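Local coordinates for tail fiber protein (Acinetobacter phage AM24, PDB 5W5P) that probably recognises, and may depolymerise, the capsular polysaccharide of its Acinetobacter host as a trimeric tailspike with a long parallel beta-helix, at residues 40-45 with 60-65; 47-52 with 92-97; 72-77 with 97-102. All coordinates share one frame; numbering follows the deposited sequence.

Following the chain from the N terminus, 40-45 starts helix 42-46, and contact 1 closes the first loop when 60-65, just after strand 56-59, returns to that start. Before this closure the chain passes through 47-52, which later meets 92-97; contacts 1 and 2 therefore cross. Contact 3 opens after contact 1 has closed and crosses contact 2 in turn, pairing strands 71-75 and 97-100; the two share Arg97. Contacts 1 and 3 touch through Phe42 and Leu45, which pack on Phe73, Trp98 and Arg100, while Pro50 of contact 2 rests on Ala75 and Trp98. Together they tie helix, loops and four-stranded antiparallel sheet into what is probably one small domain ahead of the beta-helix.

Contact 1: 40-45 with 60-65; sequences KTFDDL and GQRSNT
Lys40 and Phe42 are each joined by a backbone hydrogen bond to the loop 60-65. Gln61 N donates to Lys40 O at 2.7 Å in a bent bond, and two residues along in the first segment Phe42 N donates to Arg62 O at 2.8 Å, nearly straight. Between these bonds Thr41 CA comes within 3.2 Å of Gln61 O, a CA-H...O contact.

The polar side chains continue this grip. Lys40 has CG anti to its backbone N (chi1 168°), and its chain runs side by side with Gln61 until NZ donates to Asn64 OD1 at 2.8 Å; Lys40 and Asn64 cross at about a right angle. Asn64 itself lies about 4 Å from a bound zinc ion, measured from its side chain. Gln61 NE2 is engaged within its own loop, donating to Ser63 O.

Thr41 is the N-cap of helix 42-46 and forms a capping box with Asp44. Its OG1 accepts a weak bond from Asp44 N, while Asp44 OD2 accepts from Thr41 N at 3.3 Å and also from Lys40 N. The loop thus docks exactly where the helix starts, and Thr41 CG2 packs against Ser63 C.

The apolar part belongs to Phe42 and Arg62. Arg62 CG makes a CH-pi contact over the ring face, 3.8 Å from the centroid of Phe42 and 16° off its normal. Further out, Arg62 NH1 passes 3.5 Å from Phe42 CE2, but ring and guanidinium planes are 59° apart and do not stack. The guanidinium is committed beyond the contact, to a salt bridge with Asp86 and a hydrogen bond to Trp110 O.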
loop_
_atom_site.group_PDB
_atom_site.type_symbol
_atom_site.label_atom_id
_atom_site.label_comp_id
_atom_site.label_asym_id
_atom_site.label_seq_id
_atom_site.Cartn_x
_atom_site.Cartn_y
_atom_site.Cartn_z
ATOM N N LYS A 40 -32.867 43.629 -8.878
ATOM C CA LYS A 40 -31.577 43.309 -9.472
ATOM C C LYS A 40 -30.472 43.179 -8.427
ATOM O O LYS A 40 -29.671 42.241 -8.488
ATOM C CB LYS A 40 -31.202 44.368 -10.513
ATOM C CG LYS A 40 -29.761 44.286 -10.974
ATOM C CD LYS A 40 -29.428 45.368 -11.974
ATOM C CE LYS A 40 -28.197 44.995 -12.793
ATOM N NZ LYS A 40 -27.283 46.168 -12.957
ATOM N N THR A 41 -30.426 44.093 -7.461
ATOM C CA THR A 41 -29.346 44.165 -6.484
ATOM C C THR A 41 -29.883 43.974 -5.069
ATOM O O THR A 41 -31.092 43.933 -4.834
ATOM C CB THR A 41 -28.610 45.508 -6.581
ATOM O OG1 THR A 41 -29.477 46.560 -6.135
ATOM C CG2 THR A 41 -28.184 45.785 -8.018
ATOM N N PHE A 42 -28.952 43.851 -4.117
ATOM C CA PHE A 42 -29.325 43.736 -2.709
ATOM C C PHE A 42 -30.062 44.976 -2.227
ATOM O O PHE A 42 -30.963 44.876 -1.389
ATOM C CB PHE A 42 -28.079 43.508 -1.846
ATOM C CG PHE A 42 -27.671 42.063 -1.705
ATOM C CD1 PHE A 42 -28.056 41.115 -2.640
ATOM C CD2 PHE A 42 -26.885 41.662 -0.633
ATOM C CE1 PHE A 42 -27.665 39.791 -2.504
ATOM C CE2 PHE A 42 -26.494 40.340 -0.490
ATOM C CZ PHE A 42 -26.886 39.403 -1.425
ATOM N N ASP A 43 -29.686 46.153 -2.734
ATOM C CA ASP A 43 -30.371 47.378 -2.339
ATOM C C ASP A 43 -31.826 47.380 -2.794
ATOM O O ASP A 43 -32.693 47.914 -2.091
ATOM C CB ASP A 43 -29.634 48.597 -2.898
ATOM C CG ASP A 43 -30.121 49.902 -2.293
ATOM O OD1 ASP A 43 -29.992 50.073 -1.061
ATOM O OD2 ASP A 43 -30.634 50.762 -3.047
ATOM N N ASP A 44 -32.115 46.790 -3.957
ATOM C CA ASP A 44 -33.497 46.700 -4.411
ATOM C C ASP A 44 -34.337 45.835 -3.483
ATOM O O ASP A 44 -35.519 46.124 -3.275
ATOM C CB ASP A 44 -33.552 46.148 -5.833
ATOM C CG ASP A 44 -32.906 47.073 -6.838
ATOM O OD1 ASP A 44 -32.830 48.290 -6.566
ATOM O OD2 ASP A 44 -32.473 46.580 -7.902
ATOM N N LEU A 45 -33.757 44.773 -2.920
ATOM C CA LEU A 45 -34.513 43.942 -1.988
ATOM C C LEU A 45 -34.775 44.680 -0.682
ATOM O O LEU A 45 -35.906 44.681 -0.183
ATOM C CB LEU A 45 -33.775 42.632 -1.727
ATOM C CG LEU A 45 -34.457 41.677 -0.745
ATOM C CD1 LEU A 45 -35.714 41.066 -1.351
ATOM C CD2 LEU A 45 -33.493 40.589 -0.307
ATOM N N GLY A 60 -31.103 39.435 -8.276
ATOM C CA GLY A 60 -30.228 39.069 -9.380
ATOM C C GLY A 60 -28.761 38.997 -8.992
ATOM O O GLY A 60 -28.043 38.094 -9.424
ATOM N N GLN A 61 -28.294 39.952 -8.197
ATOM C CA GLN A 61 -26.884 40.063 -7.838
ATOM C C GLN A 61 -26.774 40.959 -6.606
ATOM O O GLN A 61 -27.785 41.402 -6.047
ATOM C CB GLN A 61 -26.053 40.590 -9.016
ATOM C CG GLN A 61 -26.525 41.924 -9.576
ATOM C CD GLN A 61 -26.070 42.158 -11.006
ATOM O OE1 GLN A 61 -26.223 41.294 -11.870
ATOM N NE2 GLN A 61 -25.496 43.329 -11.259
ATOM N N ARG A 62 -25.539 41.222 -6.172
ATOM C CA ARG A 62 -25.330 41.985 -4.945
ATOM C C ARG A 62 -25.443 43.480 -5.195
ATOM O O ARG A 62 -26.175 44.179 -4.488
ATOM C CB ARG A 62 -23.966 41.650 -4.335
ATOM C CG ARG A 62 -23.966 40.441 -3.418
ATOM C CD ARG A 62 -22.601 40.227 -2.769
ATOM N NE ARG A 62 -22.143 41.413 -2.047
ATOM C CZ ARG A 62 -22.353 41.628 -0.751
ATOM N NH1 ARG A 62 -23.012 40.731 -0.027
ATOM N NH2 ARG A 62 -21.902 42.735 -0.179
ATOM N N SER A 63 -24.718 43.980 -6.192
ATOM C CA SER A 63 -24.803 45.365 -6.624
ATOM C C SER A 63 -24.692 45.412 -8.144
ATOM O O SER A 63 -24.516 44.390 -8.812
ATOM C CB SER A 63 -23.712 46.221 -5.981
ATOM O OG SER A 63 -22.428 45.841 -6.452
ATOM N N ASN A 64 -24.795 46.624 -8.691
ATOM C CA ASN A 64 -24.659 46.800 -10.136
ATOM C C ASN A 64 -23.254 46.473 -10.632
ATOM O O ASN A 64 -23.078 46.195 -11.828
ATOM C CB ASN A 64 -25.019 48.222 -10.566
ATOM C CG ASN A 64 -26.465 48.582 -10.283
ATOM O OD1 ASN A 64 -27.393 47.900 -10.740
ATOM N ND2 ASN A 64 -26.669 49.657 -9.547
ATOM N N THR A 65 -22.248 46.535 -9.749
ATOM C CA THR A 65 -20.886 46.172 -10.110
ATOM C C THR A 65 -20.518 44.752 -9.706
ATOM O O THR A 65 -19.630 44.167 -10.330
ATOM C CB THR A 65 -19.885 47.139 -9.472
ATOM O OG1 THR A 65 -20.317 47.459 -8.151
ATOM C CG2 THR A 65 -19.783 48.433 -10.279
#

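Contact 2: 47-52 with 92-97; sequences NFKPIV and GIDGTR
Asp94 has its CG between its own backbone N and carbonyl carbon (chi1 63°), and its OD2 faces Lys49 CG and Pro50 CD. Ile93 CG1 lies anti to the carbonyl carbon (chi1 -68°), and CD1 at the end of that branch comes 3.2 Å from Asn47 OD1; Asn47 ND2 bonds back to Asp43 O in the first turn of helix 42-46.

Gly92 to Gly95 form a type I beta turn in the loop between strands 89-91 and 97-100, with Gly95 at a positive phi. Asp94 OD1 accepts from Thr96 N at 3.0 Å, an Asx turn. Separately, Asp94 OD2 accepts from Thr96 OG1 at 2.8 Å; both donors stand above the carboxylate plane. The two bonds tie Asp94 to Thr96 within the loop.

Pro50 reaches tip to tip toward this pair, its CD 3.4 Å from Asp94 OD2 and 3.5 Å from Thr96 OG1. Lys49 CG also lies 3.4 Å from Asp94 OD2, whereas Lys49 NZ remains 6.1 Å from that oxygen. The closest approaches are thus of carbon to oxygen, without hydrogen bonds between the segments; any attraction of the lysine charge for Asp94 is probably long-range.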
loop_
_atom_site.group_PDB
_atom_site.type_symbol
_atom_site.label_atom_id
_atom_site.label_comp_id
_atom_site.label_asym_id
_atom_site.label_seq_id
_atom_site.Cartn_x
_atom_site.Cartn_y
_atom_site.Cartn_z
ATOM N N ASN A 47 -35.130 47.708 -0.210
ATOM C CA ASN A 47 -36.134 48.736 -0.450
ATOM C C ASN A 47 -37.482 48.161 -0.863
ATOM O O ASN A 47 -38.447 48.920 -1.002
ATOM C CB ASN A 47 -35.644 49.712 -1.525
ATOM C CG ASN A 47 -34.579 50.653 -1.010
ATOM O OD1 ASN A 47 -34.851 51.817 -0.723
ATOM N ND2 ASN A 47 -33.360 50.149 -0.873
ATOM N N PHE A 48 -37.569 46.850 -1.057
ATOM C CA PHE A 48 -38.795 46.196 -1.485
ATOM C C PHE A 48 -39.591 45.721 -0.276
ATOM O O PHE A 48 -39.023 45.243 0.711
ATOM C CB PHE A 48 -38.462 45.018 -2.401
ATOM C CG PHE A 48 -39.659 44.227 -2.842
ATOM C CD1 PHE A 48 -40.585 44.773 -3.717
ATOM C CD2 PHE A 48 -39.848 42.928 -2.397
ATOM C CE1 PHE A 48 -41.684 44.041 -4.133
ATOM C CE2 PHE A 48 -40.944 42.189 -2.810
ATOM C CZ PHE A 48 -41.862 42.745 -3.680
ATOM N N LYS A 49 -40.911 45.866 -0.354
ATOM C CA LYS A 49 -41.805 45.378 0.684
ATOM C C LYS A 49 -42.576 44.175 0.168
ATOM O O LYS A 49 -43.123 44.232 -0.942
ATOM C CB LYS A 49 -42.776 46.481 1.129
ATOM C CG LYS A 49 -42.092 47.647 1.834
ATOM C CD LYS A 49 -42.980 48.883 1.896
ATOM C CE LYS A 49 -44.192 48.651 2.785
ATOM N NZ LYS A 49 -45.097 49.836 2.827
ATOM N N PRO A 50 -42.635 43.077 0.919
ATOM C CA PRO A 50 -43.303 41.874 0.410
ATOM C C PRO A 50 -44.798 42.088 0.254
ATOM O O PRO A 50 -45.429 42.828 1.011
ATOM C CB PRO A 50 -43.003 40.820 1.482
ATOM C CG PRO A 50 -42.769 41.609 2.725
ATOM C CD PRO A 50 -42.113 42.886 2.285
ATOM N N ILE A 51 -45.365 41.425 -0.750
ATOM C CA ILE A 51 -46.795 41.548 -0.996
ATOM C C ILE A 51 -47.604 40.551 -0.166
ATOM O O ILE A 51 -48.735 40.853 0.228
ATOM C CB ILE A 51 -47.099 41.401 -2.496
ATOM C CG1 ILE A 51 -46.625 40.049 -3.016
ATOM C CG2 ILE A 51 -46.433 42.517 -3.286
ATOM C CD1 ILE A 51 -47.053 39.775 -4.436
ATOM N N VAL A 52 -47.053 39.372 0.116
ATOM C CA VAL A 52 -47.692 38.383 0.972
ATOM C C VAL A 52 -46.671 37.910 2.001
ATOM O O VAL A 52 -45.475 38.183 1.896
ATOM C CB VAL A 52 -48.260 37.184 0.180
ATOM C CG1 VAL A 52 -49.407 37.626 -0.720
ATOM C CG2 VAL A 52 -47.164 36.510 -0.636
ATOM N N GLY A 92 -34.878 44.533 5.356
ATOM C CA GLY A 92 -35.368 45.651 4.578
ATOM C C GLY A 92 -35.682 46.876 5.424
ATOM O O GLY A 92 -35.744 46.827 6.653
ATOM N N ILE A 93 -35.881 48.003 4.736
ATOM C CA ILE A 93 -36.199 49.253 5.424
ATOM C C ILE A 93 -37.507 49.129 6.197
ATOM O O ILE A 93 -37.661 49.723 7.273
ATOM C CB ILE A 93 -36.233 50.418 4.412
ATOM C CG1 ILE A 93 -34.824 50.685 3.875
ATOM C CG2 ILE A 93 -36.795 51.679 5.045
ATOM C CD1 ILE A 93 -34.798 51.212 2.458
ATOM N N ASP A 94 -38.453 48.339 5.685
ATOM C CA ASP A 94 -39.695 48.055 6.397
ATOM C C ASP A 94 -39.507 47.108 7.578
ATOM O O ASP A 94 -40.476 46.855 8.303
ATOM C CB ASP A 94 -40.724 47.473 5.426
ATOM C CG ASP A 94 -40.286 46.140 4.831
ATOM O OD1 ASP A 94 -39.085 45.795 4.924
ATOM O OD2 ASP A 94 -41.150 45.442 4.256
ATOM N N GLY A 95 -38.303 46.578 7.787
ATOM C CA GLY A 95 -38.049 45.633 8.852
ATOM C C GLY A 95 -38.184 44.176 8.464
ATOM O O GLY A 95 -37.931 43.304 9.306
ATOM N N THR A 96 -38.572 43.886 7.224
ATOM C CA THR A 96 -38.728 42.508 6.780
ATOM C C THR A 96 -37.383 41.794 6.778
ATOM O O THR A 96 -36.408 42.283 6.195
ATOM C CB THR A 96 -39.341 42.465 5.381
ATOM O OG1 THR A 96 -40.686 42.960 5.426
ATOM C CG2 THR A 96 -39.348 41.043 4.851
ATOM N N ARG A 97 -37.333 40.634 7.432
ATOM C CA ARG A 97 -36.144 39.788 7.418
ATOM C C ARG A 97 -36.234 38.860 6.215
ATOM O O ARG A 97 -37.003 37.895 6.216
ATOM C CB ARG A 97 -36.012 39.007 8.718
ATOM C CG ARG A 97 -35.094 39.673 9.722
ATOM C CD ARG A 97 -35.852 40.728 10.519
ATOM N NE ARG A 97 -34.970 41.506 11.383
ATOM C CZ ARG A 97 -35.251 42.721 11.836
ATOM N NH1 ARG A 97 -36.393 43.307 11.503
ATOM N NH2 ARG A 97 -34.389 43.347 12.622
#

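Contact 3: 72-77 with 97-102; sequences LFYADT and RWKRKW
Tyr74 and Lys99 form a hydrogen-bonded antiparallel pair, Tyr74 N giving to Lys99 O at 3.0 Å and Lys99 N giving to Tyr74 O at 3.1 Å. Lys101 N to Leu72 O and Asp76 N to Arg97 O extend the pairing beyond it. These are the two central strands, 71-75 and 97-100, of a four-stranded antiparallel sheet. A water further joins Leu72 N to Lys101 O.

On the face carrying Phe73, Ala75, Trp98 and Arg100, several contacts involve flat groups. Ala75 CB makes a CH-pi contact over the six-membered ring of Trp98, 3.9 Å from its centroid and 17° off the normal. Phe73 CZ lies over the guanidinium of Arg100, 3.5 Å from NH2, with the planes 63° apart; Arg100 is fixed by carbonyls of Gly69, Gly70 and Gly87.

On the face carrying Tyr74 and Lys99, Tyr74 CE1 packs 3.6 Å from Lys99 CB. Asp76 has CG anti to its backbone N (chi1 -167°); its OD2 meets Lys99 NZ on the anti side in a 2.6 Å salt bridge. Lys99 NZ has a second salt bridge, to Asp79; Lys101 NZ hydrogen-bonds to Gly60 O of a neighbouring subunit. Two carboxylates around one ammonium would probably stabilise its positive charge.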
loop_
_atom_site.group_PDB
_atom_site.type_symbol
_atom_site.label_atom_id
_atom_site.label_comp_id
_atom_site.label_asym_id
_atom_site.label_seq_id
_atom_site.Cartn_x
_atom_site.Cartn_y
_atom_site.Cartn_z
ATOM N N LEU A 72 -32.527 33.194 -4.265
ATOM C CA LEU A 72 -33.895 33.328 -3.786
ATOM C C LEU A 72 -33.905 33.748 -2.322
ATOM O O LEU A 72 -33.100 33.266 -1.520
ATOM C CB LEU A 72 -34.659 32.011 -3.949
ATOM C CG LEU A 72 -34.877 31.472 -5.364
ATOM C CD1 LEU A 72 -35.143 29.976 -5.315
ATOM C CD2 LEU A 72 -36.026 32.201 -6.060
ATOM N N PHE A 73 -34.826 34.647 -1.982
ATOM C CA PHE A 73 -35.007 35.129 -0.620
ATOM C C PHE A 73 -36.491 35.085 -0.279
ATOM O O PHE A 73 -37.328 35.496 -1.089
ATOM C CB PHE A 73 -34.466 36.557 -0.459
ATOM C CG PHE A 73 -32.966 36.650 -0.526
ATOM C CD1 PHE A 73 -32.315 36.758 -1.746
ATOM C CD2 PHE A 73 -32.205 36.624 0.635
ATOM C CE1 PHE A 73 -30.935 36.839 -1.807
ATOM C CE2 PHE A 73 -30.825 36.705 0.578
ATOM C CZ PHE A 73 -30.190 36.814 -0.645
ATOM N N TYR A 74 -36.819 34.585 0.909
ATOM C CA TYR A 74 -38.197 34.539 1.372
ATOM C C TYR A 74 -38.369 35.448 2.581
ATOM O O TYR A 74 -37.473 35.558 3.423
ATOM C CB TYR A 74 -38.639 33.107 1.707
ATOM C CG TYR A 74 -38.145 32.569 3.029
ATOM C CD1 TYR A 74 -36.867 32.024 3.144
ATOM C CD2 TYR A 74 -38.960 32.580 4.156
ATOM C CE1 TYR A 74 -36.405 31.515 4.347
ATOM C CE2 TYR A 74 -38.512 32.079 5.363
ATOM C CZ TYR A 74 -37.232 31.545 5.454
ATOM O OH TYR A 74 -36.779 31.041 6.656
ATOM N N ALA A 75 -39.522 36.109 2.647
ATOM C CA ALA A 75 -39.825 37.037 3.734
ATOM C C ALA A 75 -40.282 36.230 4.942
ATOM O O ALA A 75 -41.408 35.733 4.985
ATOM C CB ALA A 75 -40.883 38.047 3.305
ATOM N N ASP A 76 -39.397 36.092 5.927
ATOM C CA ASP A 76 -39.702 35.370 7.161
ATOM C C ASP A 76 -40.502 36.297 8.068
ATOM O O ASP A 76 -39.946 37.091 8.833
ATOM C CB ASP A 76 -38.420 34.892 7.831
ATOM C CG ASP A 76 -38.677 33.885 8.930
ATOM O OD1 ASP A 76 -39.856 33.556 9.175
ATOM O OD2 ASP A 76 -37.699 33.424 9.552
ATOM N N THR A 77 -41.832 36.190 7.979
ATOM C CA THR A 77 -42.714 37.072 8.740
ATOM C C THR A 77 -42.619 36.840 10.243
ATOM O O THR A 77 -42.932 37.750 11.017
ATOM C CB THR A 77 -44.168 36.898 8.283
ATOM O OG1 THR A 77 -44.213 36.714 6.862
ATOM C CG2 THR A 77 -44.990 38.122 8.650
ATOM N N ARG A 97 -37.333 40.634 7.432
ATOM C CA ARG A 97 -36.144 39.788 7.418
ATOM C C ARG A 97 -36.234 38.860 6.215
ATOM O O ARG A 97 -37.003 37.895 6.216
ATOM C CB ARG A 97 -36.012 39.007 8.718
ATOM C CG ARG A 97 -35.094 39.673 9.722
ATOM C CD ARG A 97 -35.852 40.728 10.519
ATOM N NE ARG A 97 -34.970 41.506 11.383
ATOM C CZ ARG A 97 -35.251 42.721 11.836
ATOM N NH1 ARG A 97 -36.393 43.307 11.503
ATOM N NH2 ARG A 97 -34.389 43.347 12.622
ATOM N N TRP A 98 -35.448 39.164 5.184
ATOM C CA TRP A 98 -35.304 38.300 4.021
ATOM C C TRP A 98 -34.194 37.286 4.280
ATOM O O TRP A 98 -33.082 37.655 4.671
ATOM C CB TRP A 98 -34.988 39.127 2.771
ATOM C CG TRP A 98 -36.099 40.065 2.349
ATOM C CD1 TRP A 98 -36.219 41.390 2.658
ATOM C CD2 TRP A 98 -37.238 39.739 1.541
ATOM N NE1 TRP A 98 -37.362 41.904 2.098
ATOM C CE2 TRP A 98 -38.003 40.912 1.404
ATOM C CE3 TRP A 98 -37.681 38.570 0.917
ATOM C CZ2 TRP A 98 -39.187 40.949 0.671
ATOM C CZ3 TRP A 98 -38.861 38.611 0.190
ATOM C CH2 TRP A 98 -39.597 39.788 0.075
ATOM N N LYS A 99 -34.495 36.010 4.064
ATOM C CA LYS A 99 -33.537 34.934 4.286
ATOM C C LYS A 99 -33.331 34.152 2.999
ATOM O O LYS A 99 -34.296 33.769 2.331
ATOM C CB LYS A 99 -33.992 34.002 5.416
ATOM C CG LYS A 99 -34.389 34.764 6.652
ATOM C CD LYS A 99 -34.761 33.888 7.828
ATOM C CE LYS A 99 -34.521 34.653 9.126
ATOM N NZ LYS A 99 -35.312 34.063 10.238
ATOM N N ARG A 100 -32.071 33.920 2.660
ATOM C CA ARG A 100 -31.729 33.190 1.448
ATOM C C ARG A 100 -32.161 31.736 1.568
ATOM O O ARG A 100 -32.000 31.106 2.617
ATOM C CB ARG A 100 -30.222 33.278 1.188
ATOM C CG ARG A 100 -29.735 32.524 -0.033
ATOM C CD ARG A 100 -28.208 32.495 -0.086
ATOM N NE ARG A 100 -27.624 33.834 -0.133
ATOM C CZ ARG A 100 -27.403 34.510 -1.255
ATOM N NH1 ARG A 100 -27.720 33.973 -2.424
ATOM N NH2 ARG A 100 -26.862 35.719 -1.212
ATOM N N LYS A 101 -32.728 31.212 0.487
ATOM C CA LYS A 101 -33.077 29.799 0.396
ATOM C C LYS A 101 -31.839 29.045 -0.070
ATOM O O LYS A 101 -31.381 29.234 -1.200
ATOM C CB LYS A 101 -34.241 29.586 -0.569
ATOM C CG LYS A 101 -35.498 30.389 -0.245
ATOM C CD LYS A 101 -36.575 29.505 0.362
ATOM C CE LYS A 101 -37.963 29.929 -0.092
ATOM N NZ LYS A 101 -39.001 28.990 0.407
ATOM N N TRP A 102 -31.290 28.201 0.803
ATOM C CA TRP A 102 -30.130 27.391 0.454
ATOM C C TRP A 102 -30.080 26.175 1.368
ATOM O O TRP A 102 -30.270 26.299 2.582
ATOM C CB TRP A 102 -28.831 28.204 0.557
ATOM C CG TRP A 102 -28.485 28.676 1.945
ATOM C CD1 TRP A 102 -29.082 29.689 2.639
ATOM C CD2 TRP A 102 -27.456 28.163 2.799
ATOM N NE1 TRP A 102 -28.491 29.833 3.871
ATOM C CE2 TRP A 102 -27.491 28.908 3.994
ATOM C CE3 TRP A 102 -26.508 27.146 2.668
ATOM C CZ2 TRP A 102 -26.616 28.670 5.050
ATOM C CZ3 TRP A 102 -25.642 26.907 3.722
ATOM C CH2 TRP A 102 -25.703 27.668 4.896
HETATM O O HOH W 1 -30.994 30.836 -3.842
#